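Local coordinates for protein separin (PDB 5U1T) that cleaves a subunit of the cohesin complex at the onset of anaphase as a caspase-like cysteine protease, allowing sister chromatids to separate, at residues C457-Y462 with S497-I502; L488-F493 with S511-I516; M503-Y508 with M527-L532; N520-S525 with K549-N554. All coordinates share one frame; numbering follows the deposited sequence.

The four contacts lie close together in the helical domain, away from the probable catalytic Cys1497, and none forms part of the active site. Helix 501-509 and helix 523-533 link them. The centre of interaction 3, where these helices pair, is about 14 Å from that of interaction 1, 13 Å from interaction 2 and 12 Å from interaction 4. Phe459 of interaction 1 packs on Met503 and Leu507. Tyr508 of interaction 3 packs on Phe493 and Ile513 of interaction 2. Glu501 of interaction 1 bonds to Ser522 and Ser525 of interaction 4. Trp521 of interaction 4 reaches Phe529 of interaction 3 and Ile516 of interaction 2.

Interaction 1 of 4, residues C457-Y462 with S497-I502; sequences CLFNVY and SNSSEI
Asn498 ND2 sits at the edge of the Tyr462 ring, near its plane and 3.7 Å from Tyr462 CD2. The ring and amide planes are 51° apart. One face of the Tyr462 ring takes Val461 CG1, offset toward the rim. The Phe459 ring meets Ser499 obliquely, with Phe459 CE2 4.0 Å from Ser499 OG.

The amides of Asn460 and Asn498 lie with their planes 74° apart. Asn460 CG is anti to the backbone N (chi1 179°), which carries it toward Asn498. The amide nitrogens are modelled too close for two donors, so this end-group placement is doubtful. Asn460 OD1 accepts from Tyr462 N at 3.1 Å and closes an Asx turn. An alanine in place of Asn460 would probably leave Tyr462 N without this acceptor and undo the Asx turn.

The contact joins the chain leaving helix 448-458 to the start of helix 501-509, which Ser500 N-caps. A single, nearly straight backbone bond crosses it, from Val461 N to Asn498 O at 3.0 Å. The side chains around this bond pack without bonding to each other across the contact. Their polar ends are satisfied within or beyond the segments: Asn460 OD1 by Tyr462 N, and Asn498 OD1 by a hydrogen bond to Lys63 NZ.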
loop_
_atom_site.group_PDB
_atom_site.type_symbol
_atom_site.label_atom_id
_atom_site.label_comp_id
_atom_site.label_asym_id
_atom_site.label_seq_id
_atom_site.Cartn_x
_atom_site.Cartn_y
_atom_site.Cartn_z
ATOM N N CYS A 457 -15.540 -40.535 -5.653
ATOM C CA CYS A 457 -16.305 -41.098 -4.583
ATOM C C CYS A 457 -16.563 -40.045 -3.547
ATOM O O CYS A 457 -17.544 -40.105 -2.856
ATOM C CB CYS A 457 -15.567 -42.275 -3.968
ATOM S SG CYS A 457 -15.288 -43.666 -5.062
ATOM N N LEU A 458 -15.690 -39.063 -3.438
ATOM C CA LEU A 458 -15.890 -38.033 -2.452
ATOM C C LEU A 458 -16.555 -36.833 -3.064
ATOM O O LEU A 458 -17.393 -36.228 -2.467
ATOM C CB LEU A 458 -14.557 -37.632 -1.853
ATOM C CG LEU A 458 -14.431 -36.517 -0.829
ATOM C CD1 LEU A 458 -14.872 -35.216 -1.434
ATOM C CD2 LEU A 458 -15.157 -36.790 0.451
ATOM N N PHE A 459 -16.171 -36.475 -4.266
ATOM C CA PHE A 459 -16.793 -35.329 -4.895
ATOM C C PHE A 459 -18.070 -35.823 -5.525
ATOM O O PHE A 459 -18.130 -36.146 -6.713
ATOM C CB PHE A 459 -15.859 -34.661 -5.899
ATOM C CG PHE A 459 -16.249 -33.266 -6.240
ATOM C CD1 PHE A 459 -16.003 -32.236 -5.357
ATOM C CD2 PHE A 459 -16.869 -32.982 -7.443
ATOM C CE1 PHE A 459 -16.363 -30.923 -5.666
ATOM C CE2 PHE A 459 -17.234 -31.677 -7.765
ATOM C CZ PHE A 459 -16.982 -30.650 -6.873
ATOM N N ASN A 460 -19.091 -35.891 -4.680
ATOM C CA ASN A 460 -20.354 -36.554 -5.000
ATOM C C ASN A 460 -21.478 -35.852 -4.269
ATOM O O ASN A 460 -21.388 -35.646 -3.063
ATOM C CB ASN A 460 -20.286 -38.052 -4.612
ATOM C CG ASN A 460 -21.583 -38.808 -4.884
ATOM O OD1 ASN A 460 -22.463 -38.888 -4.021
ATOM N ND2 ASN A 460 -21.681 -39.400 -6.077
ATOM N N VAL A 461 -22.532 -35.496 -4.996
ATOM C CA VAL A 461 -23.617 -34.700 -4.430
ATOM C C VAL A 461 -24.334 -35.297 -3.196
ATOM O O VAL A 461 -24.814 -34.525 -2.364
ATOM C CB VAL A 461 -24.678 -34.394 -5.500
ATOM C CG1 VAL A 461 -25.470 -35.605 -5.820
ATOM C CG2 VAL A 461 -25.603 -33.305 -5.027
ATOM N N TYR A 462 -24.412 -36.623 -3.033
ATOM C CA TYR A 462 -25.139 -37.151 -1.876
ATOM C C TYR A 462 -24.312 -36.910 -0.625
ATOM O O TYR A 462 -24.801 -37.043 0.489
ATOM C CB TYR A 462 -25.510 -38.653 -2.028
ATOM C CG TYR A 462 -26.543 -38.863 -3.107
ATOM C CD1 TYR A 462 -27.883 -38.551 -2.882
ATOM C CD2 TYR A 462 -26.178 -39.314 -4.362
ATOM C CE1 TYR A 462 -28.832 -38.707 -3.877
ATOM C CE2 TYR A 462 -27.097 -39.455 -5.354
ATOM C CZ TYR A 462 -28.430 -39.166 -5.114
ATOM O OH TYR A 462 -29.359 -39.322 -6.123
ATOM N N SER A 497 -18.526 -36.781 -12.230
ATOM C CA SER A 497 -19.751 -37.572 -12.272
ATOM C C SER A 497 -20.512 -37.531 -10.962
ATOM O O SER A 497 -19.916 -37.544 -9.883
ATOM C CB SER A 497 -19.431 -39.014 -12.637
ATOM O OG SER A 497 -18.521 -39.598 -11.718
ATOM N N ASN A 498 -21.819 -37.475 -11.062
ATOM C CA ASN A 498 -22.715 -37.431 -9.931
ATOM C C ASN A 498 -22.432 -36.315 -8.951
ATOM O O ASN A 498 -22.253 -36.528 -7.784
ATOM C CB ASN A 498 -22.826 -38.796 -9.248
ATOM C CG ASN A 498 -23.959 -38.876 -8.249
ATOM O OD1 ASN A 498 -24.964 -38.236 -8.403
ATOM N ND2 ASN A 498 -23.793 -39.655 -7.231
ATOM N N SER A 499 -22.375 -35.107 -9.465
ATOM C CA SER A 499 -22.202 -33.923 -8.621
ATOM C C SER A 499 -23.074 -32.803 -9.155
ATOM O O SER A 499 -23.436 -32.800 -10.341
ATOM C CB SER A 499 -20.735 -33.488 -8.568
ATOM O OG SER A 499 -20.228 -33.269 -9.874
ATOM N N SER A 500 -23.405 -31.849 -8.288
ATOM C CA SER A 500 -24.249 -30.728 -8.658
ATOM C C SER A 500 -23.548 -29.664 -9.476
ATOM O O SER A 500 -22.326 -29.637 -9.621
ATOM C CB SER A 500 -24.798 -30.062 -7.411
ATOM O OG SER A 500 -23.727 -29.521 -6.674
ATOM N N GLU A 501 -24.371 -28.773 -10.002
ATOM C CA GLU A 501 -23.934 -27.567 -10.666
ATOM C C GLU A 501 -23.174 -26.694 -9.684
ATOM O O GLU A 501 -22.097 -26.187 -9.984
ATOM C CB GLU A 501 -25.142 -26.820 -11.204
ATOM C CG GLU A 501 -24.808 -25.576 -11.905
ATOM C CD GLU A 501 -26.032 -24.881 -12.441
ATOM O OE1 GLU A 501 -26.647 -24.070 -11.709
ATOM O OE2 GLU A 501 -26.378 -25.157 -13.609
ATOM N N ILE A 502 -23.752 -26.526 -8.503
ATOM C CA ILE A 502 -23.163 -25.701 -7.469
ATOM C C ILE A 502 -21.763 -26.209 -7.058
ATOM O O ILE A 502 -20.794 -25.428 -6.983
ATOM C CB ILE A 502 -24.113 -25.628 -6.263
ATOM C CG1 ILE A 502 -25.528 -25.320 -6.767
ATOM C CG2 ILE A 502 -23.634 -24.595 -5.270
ATOM C CD1 ILE A 502 -26.459 -24.713 -5.742
#

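Interaction 2 of 4, residues L488-F493 with S511-I516; sequences LKITKF and SSIENI
Ile513 points at the backbone of 490-493 and splits its two branches over it. Its ethyl arm meets Ile490, with Ile513 CD1 3.7 Å from Ile490 CG1, and the two side chains run at a slant to each other. Ile490 CG1 lies between the backbone N and the carbonyl carbon (chi1 84°), and this turns it to Ile513. The other branch of Ile513 rests on main-chain atoms. Ile513 CG2 is 3.7 Å from Thr491 O and equally close to Phe493 N.

Phe493 also points across the contact. The Phe493 and Ile516 side chains cross at about a right angle. The ring approaches through one atom, Phe493 CD1, which is 4.1 Å from both Ile516 CG1 and Ile516 CG2. Phe493 CB lies 4.0 Å from Asn515 O.

Both segments are loops of the helical domain. Residues 488-493 follow helix 470-485, and residues 511-516 join helix 501-509 to helix 523-533. The contact therefore packs two interhelical connections side by side. No hydrogen bond crosses between them. Tyr508 of helix 501-509 touches Ile490, Phe493, Ile513 and Ile516, and so packs on both loops. Arg533 binds the carbonyl oxygens of Ser511 and Ile513.

Charged side chains lie at the exposed margin. Lys492 NZ is 5.5 Å from Glu514 OE1, too far for direct contact, although the opposite charges may attract weakly.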
loop_
_atom_site.group_PDB
_atom_site.type_symbol
_atom_site.label_atom_id
_atom_site.label_comp_id
_atom_site.label_asym_id
_atom_site.label_seq_id
_atom_site.Cartn_x
_atom_site.Cartn_y
_atom_site.Cartn_z
ATOM N N LEU A 488 -4.630 -34.068 -7.911
ATOM C CA LEU A 488 -4.971 -34.793 -9.126
ATOM C C LEU A 488 -4.165 -34.294 -10.294
ATOM O O LEU A 488 -4.066 -34.970 -11.315
ATOM C CB LEU A 488 -6.452 -34.663 -9.435
ATOM C CG LEU A 488 -7.353 -35.188 -8.332
ATOM C CD1 LEU A 488 -8.768 -34.801 -8.682
ATOM C CD2 LEU A 488 -7.185 -36.687 -8.179
ATOM N N LYS A 489 -3.611 -33.096 -10.141
ATOM C CA LYS A 489 -2.819 -32.481 -11.195
ATOM C C LYS A 489 -3.492 -32.579 -12.579
ATOM O O LYS A 489 -2.932 -33.153 -13.512
ATOM C CB LYS A 489 -1.421 -33.122 -11.223
ATOM C CG LYS A 489 -0.448 -32.545 -10.175
ATOM C CD LYS A 489 0.574 -33.580 -9.698
ATOM C CE LYS A 489 1.071 -34.474 -10.840
ATOM N NZ LYS A 489 2.249 -35.336 -10.451
ATOM N N ILE A 490 -4.701 -32.038 -12.706
ATOM C CA ILE A 490 -5.404 -32.075 -13.984
ATOM C C ILE A 490 -5.417 -30.678 -14.618
ATOM O O ILE A 490 -5.489 -29.654 -13.921
ATOM C CB ILE A 490 -6.849 -32.621 -13.826
ATOM C CG1 ILE A 490 -7.821 -31.520 -13.406
ATOM C CG2 ILE A 490 -6.883 -33.795 -12.836
ATOM C CD1 ILE A 490 -9.168 -32.033 -12.989
ATOM N N THR A 491 -5.312 -30.637 -15.943
ATOM C CA THR A 491 -5.138 -29.366 -16.645
ATOM C C THR A 491 -6.261 -29.108 -17.636
ATOM O O THR A 491 -6.278 -28.069 -18.292
ATOM C CB THR A 491 -3.777 -29.303 -17.396
ATOM O OG1 THR A 491 -3.654 -30.420 -18.288
ATOM C CG2 THR A 491 -2.619 -29.316 -16.404
ATOM N N LYS A 492 -7.178 -30.066 -17.763
ATOM C CA LYS A 492 -8.387 -29.898 -18.564
ATOM C C LYS A 492 -9.593 -30.079 -17.647
ATOM O O LYS A 492 -9.520 -30.795 -16.644
ATOM C CB LYS A 492 -8.444 -30.904 -19.725
ATOM C CG LYS A 492 -7.106 -31.175 -20.435
ATOM C CD LYS A 492 -6.492 -29.901 -21.036
ATOM C CE LYS A 492 -4.953 -29.970 -21.106
ATOM N NZ LYS A 492 -4.305 -28.624 -20.848
ATOM N N PHE A 493 -10.695 -29.423 -17.987
ATOM C CA PHE A 493 -11.961 -29.606 -17.289
ATOM C C PHE A 493 -12.471 -31.059 -17.329
ATOM O O PHE A 493 -12.699 -31.614 -18.399
ATOM C CB PHE A 493 -12.999 -28.676 -17.898
ATOM C CG PHE A 493 -14.372 -28.882 -17.383
ATOM C CD1 PHE A 493 -14.747 -28.355 -16.151
ATOM C CD2 PHE A 493 -15.305 -29.582 -18.126
ATOM C CE1 PHE A 493 -16.039 -28.542 -15.667
ATOM C CE2 PHE A 493 -16.589 -29.768 -17.656
ATOM C CZ PHE A 493 -16.961 -29.260 -16.435
ATOM N N SER A 511 -10.209 -23.004 -9.302
ATOM C CA SER A 511 -9.134 -23.578 -10.098
ATOM C C SER A 511 -8.581 -22.576 -11.111
ATOM O O SER A 511 -9.186 -21.542 -11.390
ATOM C CB SER A 511 -9.607 -24.845 -10.830
ATOM O OG SER A 511 -10.271 -24.533 -12.047
ATOM N N SER A 512 -7.423 -22.909 -11.671
ATOM C CA SER A 512 -6.805 -22.083 -12.701
ATOM C C SER A 512 -6.925 -22.750 -14.063
ATOM O O SER A 512 -6.270 -22.333 -15.012
ATOM C CB SER A 512 -5.332 -21.831 -12.384
ATOM O OG SER A 512 -4.574 -23.029 -12.536
ATOM N N ILE A 513 -7.745 -23.791 -14.148
ATOM C CA ILE A 513 -7.943 -24.510 -15.398
ATOM C C ILE A 513 -8.589 -23.583 -16.410
ATOM O O ILE A 513 -9.506 -22.850 -16.078
ATOM C CB ILE A 513 -8.800 -25.775 -15.191
ATOM C CG1 ILE A 513 -8.109 -26.700 -14.177
ATOM C CG2 ILE A 513 -9.051 -26.469 -16.520
ATOM C CD1 ILE A 513 -8.871 -27.972 -13.855
ATOM N N GLU A 514 -8.097 -23.619 -17.643
ATOM C CA GLU A 514 -8.422 -22.610 -18.646
ATOM C C GLU A 514 -9.890 -22.561 -19.092
ATOM O O GLU A 514 -10.602 -21.594 -18.768
ATOM C CB GLU A 514 -7.529 -22.805 -19.876
ATOM C CG GLU A 514 -6.038 -22.517 -19.622
ATOM C CD GLU A 514 -5.139 -22.787 -20.853
ATOM O OE1 GLU A 514 -5.639 -23.385 -21.856
ATOM O OE2 GLU A 514 -3.932 -22.398 -20.808
ATOM N N ASN A 515 -10.339 -23.568 -19.845
ATOM C CA ASN A 515 -11.670 -23.511 -20.466
ATOM C C ASN A 515 -12.747 -24.322 -19.760
ATOM O O ASN A 515 -13.085 -25.429 -20.171
ATOM C CB ASN A 515 -11.605 -23.971 -21.921
ATOM C CG ASN A 515 -10.631 -23.153 -22.743
ATOM O OD1 ASN A 515 -9.679 -23.696 -23.306
ATOM N ND2 ASN A 515 -10.861 -21.841 -22.818
ATOM N N ILE A 516 -13.307 -23.748 -18.711
ATOM C CA ILE A 516 -14.438 -24.348 -18.044
ATOM C C ILE A 516 -15.727 -23.974 -18.775
ATOM O O ILE A 516 -15.919 -22.818 -19.122
ATOM C CB ILE A 516 -14.479 -23.904 -16.588
ATOM C CG1 ILE A 516 -13.275 -24.494 -15.867
ATOM C CG2 ILE A 516 -15.757 -24.352 -15.935
ATOM C CD1 ILE A 516 -12.676 -23.562 -14.881
#

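Interaction 3 of 4, residues M503-Y508 with M527-L532; sequences MLSVLY and MIFCSL
Ser505 and Phe529 make the closest backbone approach, with their CA atoms 5.4 Å apart. The apolar side-chain contacts are two. Phe529 CE1 lies 4.0 Å from Tyr508 CB, and Val506 CG2 meets Ile528 CG2 at 4.3 Å. Phe529 CG is anti to the backbone N (chi1 -177°), and the ring edge faces helix 501-509.

The two segments belong to successive helices of the helical domain. The axes of 503-508 and 527-532 are 7° apart, almost parallel, and approach to 8.5 Å. Because they run the same way, loop 510-522 must lead the chain back to begin the second helix.

Main-chain atoms lie at the edge of the Phe529 ring. Ser505 O is in its plane, 3.6 Å from Phe529 CD1, and Tyr508 C is 3.5 Å from Phe529 CE1. No hydrogen bond joins the segments. Ser505 OG lies 3.5 Å from Phe529 CB and is bonded to Ser525 O, one turn before Phe529. Leu532 O bonds to a polar side chain of the other protein chain.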
loop_
_atom_site.group_PDB
_atom_site.type_symbol
_atom_site.label_atom_id
_atom_site.label_comp_id
_atom_site.label_asym_id
_atom_site.label_seq_id
_atom_site.Cartn_x
_atom_site.Cartn_y
_atom_site.Cartn_z
ATOM N N MET A 503 -21.648 -27.511 -6.821
ATOM C CA MET A 503 -20.365 -28.099 -6.478
ATOM C C MET A 503 -19.311 -27.852 -7.551
ATOM O O MET A 503 -18.150 -27.571 -7.225
ATOM C CB MET A 503 -20.503 -29.604 -6.250
ATOM C CG MET A 503 -21.213 -29.961 -4.979
ATOM S SD MET A 503 -21.498 -31.740 -4.854
ATOM C CE MET A 503 -19.825 -32.380 -4.625
ATOM N N LEU A 504 -19.702 -27.990 -8.820
ATOM C CA LEU A 504 -18.757 -27.781 -9.915
ATOM C C LEU A 504 -18.320 -26.293 -9.989
ATOM O O LEU A 504 -17.153 -25.983 -10.283
ATOM C CB LEU A 504 -19.359 -28.242 -11.240
ATOM C CG LEU A 504 -19.482 -29.758 -11.444
ATOM C CD1 LEU A 504 -20.320 -30.063 -12.665
ATOM C CD2 LEU A 504 -18.129 -30.437 -11.567
ATOM N N SER A 505 -19.252 -25.392 -9.697
ATOM C CA SER A 505 -19.003 -23.959 -9.762
ATOM C C SER A 505 -17.978 -23.475 -8.716
ATOM O O SER A 505 -17.009 -22.799 -9.045
ATOM C CB SER A 505 -20.316 -23.204 -9.590
ATOM O OG SER A 505 -20.133 -21.835 -9.897
ATOM N N VAL A 506 -18.195 -23.842 -7.460
ATOM C CA VAL A 506 -17.259 -23.488 -6.415
ATOM C C VAL A 506 -15.922 -24.169 -6.636
ATOM O O VAL A 506 -14.887 -23.536 -6.481
ATOM C CB VAL A 506 -17.808 -23.834 -5.018
ATOM C CG1 VAL A 506 -16.751 -23.651 -3.964
ATOM C CG2 VAL A 506 -19.015 -22.965 -4.708
ATOM N N LEU A 507 -15.919 -25.439 -7.030
ATOM C CA LEU A 507 -14.644 -26.152 -7.203
ATOM C C LEU A 507 -13.816 -25.615 -8.375
ATOM O O LEU A 507 -12.631 -25.394 -8.214
ATOM C CB LEU A 507 -14.852 -27.659 -7.386
ATOM C CG LEU A 507 -13.553 -28.473 -7.532
ATOM C CD1 LEU A 507 -13.033 -28.975 -6.207
ATOM C CD2 LEU A 507 -13.726 -29.613 -8.508
ATOM N N TYR A 508 -14.411 -25.413 -9.544
ATOM C CA TYR A 508 -13.618 -24.944 -10.670
ATOM C C TYR A 508 -13.419 -23.427 -10.625
ATOM O O TYR A 508 -12.469 -22.903 -11.203
ATOM C CB TYR A 508 -14.249 -25.366 -11.999
ATOM C CG TYR A 508 -13.877 -26.779 -12.400
ATOM C CD1 TYR A 508 -12.636 -27.055 -12.963
ATOM C CD2 TYR A 508 -14.759 -27.848 -12.201
ATOM C CE1 TYR A 508 -12.273 -28.351 -13.323
ATOM C CE2 TYR A 508 -14.401 -29.149 -12.570
ATOM C CZ TYR A 508 -13.153 -29.391 -13.133
ATOM O OH TYR A 508 -12.769 -30.671 -13.501
ATOM N N MET A 527 -22.291 -16.660 -11.672
ATOM C CA MET A 527 -21.893 -15.465 -10.920
ATOM C C MET A 527 -20.937 -15.805 -9.804
ATOM O O MET A 527 -19.960 -15.113 -9.609
ATOM C CB MET A 527 -23.107 -14.735 -10.357
ATOM C CG MET A 527 -23.824 -13.930 -11.406
ATOM S SD MET A 527 -25.339 -13.138 -10.864
ATOM C CE MET A 527 -24.751 -11.836 -9.810
ATOM N N ILE A 528 -21.208 -16.877 -9.072
ATOM C CA ILE A 528 -20.263 -17.301 -8.058
ATOM C C ILE A 528 -18.946 -17.659 -8.755
ATOM O O ILE A 528 -17.878 -17.278 -8.285
ATOM C CB ILE A 528 -20.789 -18.482 -7.224
ATOM C CG1 ILE A 528 -21.964 -18.022 -6.359
ATOM C CG2 ILE A 528 -19.696 -19.016 -6.320
ATOM C CD1 ILE A 528 -22.587 -19.093 -5.497
ATOM N N PHE A 529 -19.031 -18.344 -9.898
ATOM C CA PHE A 529 -17.850 -18.774 -10.656
ATOM C C PHE A 529 -16.936 -17.614 -11.079
ATOM O O PHE A 529 -15.729 -17.639 -10.852
ATOM C CB PHE A 529 -18.298 -19.555 -11.886
ATOM C CG PHE A 529 -17.180 -20.100 -12.691
ATOM C CD1 PHE A 529 -16.420 -21.156 -12.217
ATOM C CD2 PHE A 529 -16.889 -19.572 -13.940
ATOM C CE1 PHE A 529 -15.372 -21.673 -12.969
ATOM C CE2 PHE A 529 -15.851 -20.083 -14.704
ATOM C CZ PHE A 529 -15.092 -21.135 -14.220
ATOM N N CYS A 530 -17.530 -16.612 -11.713
ATOM C CA CYS A 530 -16.836 -15.389 -12.105
ATOM C C CYS A 530 -16.145 -14.674 -10.943
ATOM O O CYS A 530 -14.995 -14.232 -11.048
ATOM C CB CYS A 530 -17.828 -14.432 -12.758
ATOM S SG CYS A 530 -18.414 -15.004 -14.338
ATOM N N SER A 531 -16.871 -14.565 -9.839
ATOM C CA SER A 531 -16.363 -13.893 -8.661
ATOM C C SER A 531 -15.167 -14.625 -8.113
ATOM O O SER A 531 -14.234 -14.001 -7.619
ATOM C CB SER A 531 -17.448 -13.767 -7.599
ATOM O OG SER A 531 -18.482 -12.926 -8.085
ATOM N N LEU A 532 -15.203 -15.950 -8.199
ATOM C CA LEU A 532 -14.109 -16.785 -7.727
ATOM C C LEU A 532 -12.907 -16.634 -8.657
ATOM O O LEU A 532 -11.767 -16.702 -8.217
ATOM C CB LEU A 532 -14.537 -18.260 -7.637
ATOM C CG LEU A 532 -15.081 -18.852 -6.327
ATOM C CD1 LEU A 532 -14.040 -18.817 -5.231
ATOM C CD2 LEU A 532 -16.274 -18.095 -5.844
#

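Interaction 4 of 4, residues N520-S525 with K549-N554; sequences NWSQLS and KLHLLN
His551 meets Ser522 and Ser525 with its ring. From CB, which points toward segment 520-525, the side chain goes to CG, anti to the backbone N (chi1 -151°). Beyond CG the ring divides. On one branch ND1 turns back to its own segment and accepts from Leu553 N at 3.1 Å, the donor lying 26° out of the ring plane. Past ND1, CE1 packs on Ile502 of helix 501-509. On the other branch CD2 is 3.3 Å from Ser522 OG. The tip, NE2, is 3.0 Å from Ser522 OG and 3.4 Å from Ser525 OG. All three of these polar atoms are hydrogen-bonded to Glu501 OE1, and His65 stacks on the ring.

Beside the histidine, leucine packing also touches polar atoms. Leu524 CD1 is 3.7 Å from Leu553 CB, and 3.3 Å from both Leu553 O and Asn554 OD1. Asn554 ND2 is bonded to Asp548 O. Leu553 CD1 is 3.6 Å from Ser525 OG.

Ser522 is the N-cap of helix 523-533, so the contact packs the start of this helix on the loop before helix 557-572. A leucine in place of His551 would probably leave Leu553 N without its acceptor and Glu501 OE1 with one partner fewer. ND1 acts as an acceptor, so the ring proton is probably on NE2, facing the carboxylate. If Glu501 is ionised, three neutral donors at OE1 would probably ease its buried charge.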
loop_
_atom_site.group_PDB
_atom_site.type_symbol
_atom_site.label_atom_id
_atom_site.label_comp_id
_atom_site.label_asym_id
_atom_site.label_seq_id
_atom_site.Cartn_x
_atom_site.Cartn_y
_atom_site.Cartn_z
ATOM N N ASN A 520 -22.900 -23.430 -19.293
ATOM C CA ASN A 520 -23.885 -24.485 -19.044
ATOM C C ASN A 520 -24.747 -24.230 -17.803
ATOM O O ASN A 520 -25.780 -24.893 -17.611
ATOM C CB ASN A 520 -23.189 -25.839 -18.867
ATOM C CG ASN A 520 -22.707 -26.431 -20.174
ATOM O OD1 ASN A 520 -23.047 -25.937 -21.250
ATOM N ND2 ASN A 520 -21.915 -27.503 -20.088
ATOM N N TRP A 521 -24.319 -23.300 -16.944
ATOM C CA TRP A 521 -24.895 -23.194 -15.599
ATOM C C TRP A 521 -25.903 -22.065 -15.481
ATOM O O TRP A 521 -25.872 -21.101 -16.265
ATOM C CB TRP A 521 -23.781 -23.011 -14.565
ATOM C CG TRP A 521 -22.743 -24.100 -14.633
ATOM C CD1 TRP A 521 -22.920 -25.367 -15.102
ATOM C CD2 TRP A 521 -21.362 -24.011 -14.238
ATOM N NE1 TRP A 521 -21.751 -26.077 -15.008
ATOM C CE2 TRP A 521 -20.777 -25.272 -14.488
ATOM C CE3 TRP A 521 -20.573 -23.000 -13.690
ATOM C CZ2 TRP A 521 -19.431 -25.538 -14.215
ATOM C CZ3 TRP A 521 -19.251 -23.272 -13.410
ATOM C CH2 TRP A 521 -18.688 -24.522 -13.676
ATOM N N SER A 522 -26.799 -22.179 -14.508
ATOM C CA SER A 522 -27.698 -21.074 -14.191
ATOM C C SER A 522 -26.894 -19.794 -13.911
ATOM O O SER A 522 -25.750 -19.882 -13.460
ATOM C CB SER A 522 -28.538 -21.435 -12.988
ATOM O OG SER A 522 -27.657 -21.797 -11.949
ATOM N N GLN A 523 -27.487 -18.624 -14.164
ATOM C CA GLN A 523 -26.790 -17.350 -13.957
ATOM C C GLN A 523 -26.123 -17.254 -12.592
ATOM O O GLN A 523 -24.956 -16.883 -12.509
ATOM C CB GLN A 523 -27.736 -16.156 -14.129
ATOM C CG GLN A 523 -28.097 -15.803 -15.576
ATOM C CD GLN A 523 -26.915 -15.283 -16.407
ATOM O OE1 GLN A 523 -26.371 -14.204 -16.132
ATOM N NE2 GLN A 523 -26.520 -16.049 -17.435
ATOM N N LEU A 524 -26.845 -17.599 -11.526
ATOM C CA LEU A 524 -26.319 -17.426 -10.169
ATOM C C LEU A 524 -25.126 -18.328 -9.900
ATOM O O LEU A 524 -24.294 -18.014 -9.055
ATOM C CB LEU A 524 -27.396 -17.690 -9.112
ATOM C CG LEU A 524 -28.385 -16.569 -8.781
ATOM C CD1 LEU A 524 -29.426 -17.065 -7.813
ATOM C CD2 LEU A 524 -27.687 -15.344 -8.219
ATOM N N SER A 525 -25.056 -19.458 -10.609
ATOM C CA SER A 525 -23.934 -20.370 -10.475
ATOM C C SER A 525 -22.726 -19.808 -11.219
ATOM O O SER A 525 -21.590 -19.910 -10.760
ATOM C CB SER A 525 -24.299 -21.763 -10.999
ATOM O OG SER A 525 -25.313 -22.338 -10.202
ATOM N N LYS A 549 -36.513 -20.633 -11.309
ATOM C CA LYS A 549 -37.550 -20.689 -10.292
ATOM C C LYS A 549 -37.075 -21.523 -9.099
ATOM O O LYS A 549 -37.199 -21.109 -7.944
ATOM C CB LYS A 549 -38.847 -21.228 -10.898
ATOM C CG LYS A 549 -39.517 -20.228 -11.874
ATOM C CD LYS A 549 -40.433 -20.917 -12.922
ATOM C CE LYS A 549 -41.711 -21.516 -12.301
ATOM N NZ LYS A 549 -42.641 -22.101 -13.332
ATOM N N LEU A 550 -36.461 -22.658 -9.385
ATOM C CA LEU A 550 -35.999 -23.554 -8.338
ATOM C C LEU A 550 -34.484 -23.553 -8.247
ATOM O O LEU A 550 -33.807 -24.144 -9.088
ATOM C CB LEU A 550 -36.511 -24.975 -8.603
ATOM C CG LEU A 550 -38.037 -25.062 -8.788
ATOM C CD1 LEU A 550 -38.485 -26.488 -9.052
ATOM C CD2 LEU A 550 -38.787 -24.475 -7.582
ATOM N N HIS A 551 -33.936 -22.905 -7.232
ATOM C CA HIS A 551 -32.497 -22.946 -7.041
ATOM C C HIS A 551 -32.155 -22.592 -5.616
ATOM O O HIS A 551 -32.731 -21.661 -5.075
ATOM C CB HIS A 551 -31.803 -21.994 -8.013
ATOM C CG HIS A 551 -30.414 -22.417 -8.386
ATOM N ND1 HIS A 551 -29.452 -22.718 -7.448
ATOM C CD2 HIS A 551 -29.835 -22.601 -9.593
ATOM C CE1 HIS A 551 -28.337 -23.075 -8.061
ATOM N NE2 HIS A 551 -28.545 -23.009 -9.364
ATOM N N LEU A 552 -31.241 -23.328 -4.994
ATOM C CA LEU A 552 -30.801 -22.992 -3.645
ATOM C C LEU A 552 -30.170 -21.599 -3.655
ATOM O O LEU A 552 -30.303 -20.826 -2.701
ATOM C CB LEU A 552 -29.805 -24.013 -3.094
ATOM C CG LEU A 552 -29.262 -23.671 -1.705
ATOM C CD1 LEU A 552 -30.367 -23.730 -0.688
ATOM C CD2 LEU A 552 -28.128 -24.568 -1.281
ATOM N N LEU A 553 -29.509 -21.267 -4.755
ATOM C CA LEU A 553 -28.781 -20.010 -4.816
ATOM C C LEU A 553 -29.739 -18.821 -4.827
ATOM O O LEU A 553 -29.326 -17.692 -4.611
ATOM C CB LEU A 553 -27.863 -19.970 -6.041
ATOM C CG LEU A 553 -26.695 -20.946 -5.992
ATOM C CD1 LEU A 553 -25.758 -20.602 -7.095
ATOM C CD2 LEU A 553 -26.008 -20.926 -4.655
ATOM N N ASN A 554 -31.023 -19.075 -5.056
ATOM C CA ASN A 554 -31.989 -17.986 -5.011
ATOM C C ASN A 554 -32.150 -17.457 -3.584
ATOM O O ASN A 554 -32.643 -16.347 -3.360
ATOM C CB ASN A 554 -33.340 -18.444 -5.578
ATOM C CG ASN A 554 -33.355 -18.469 -7.102
ATOM O OD1 ASN A 554 -32.623 -17.701 -7.753
ATOM N ND2 ASN A 554 -34.190 -19.348 -7.684
#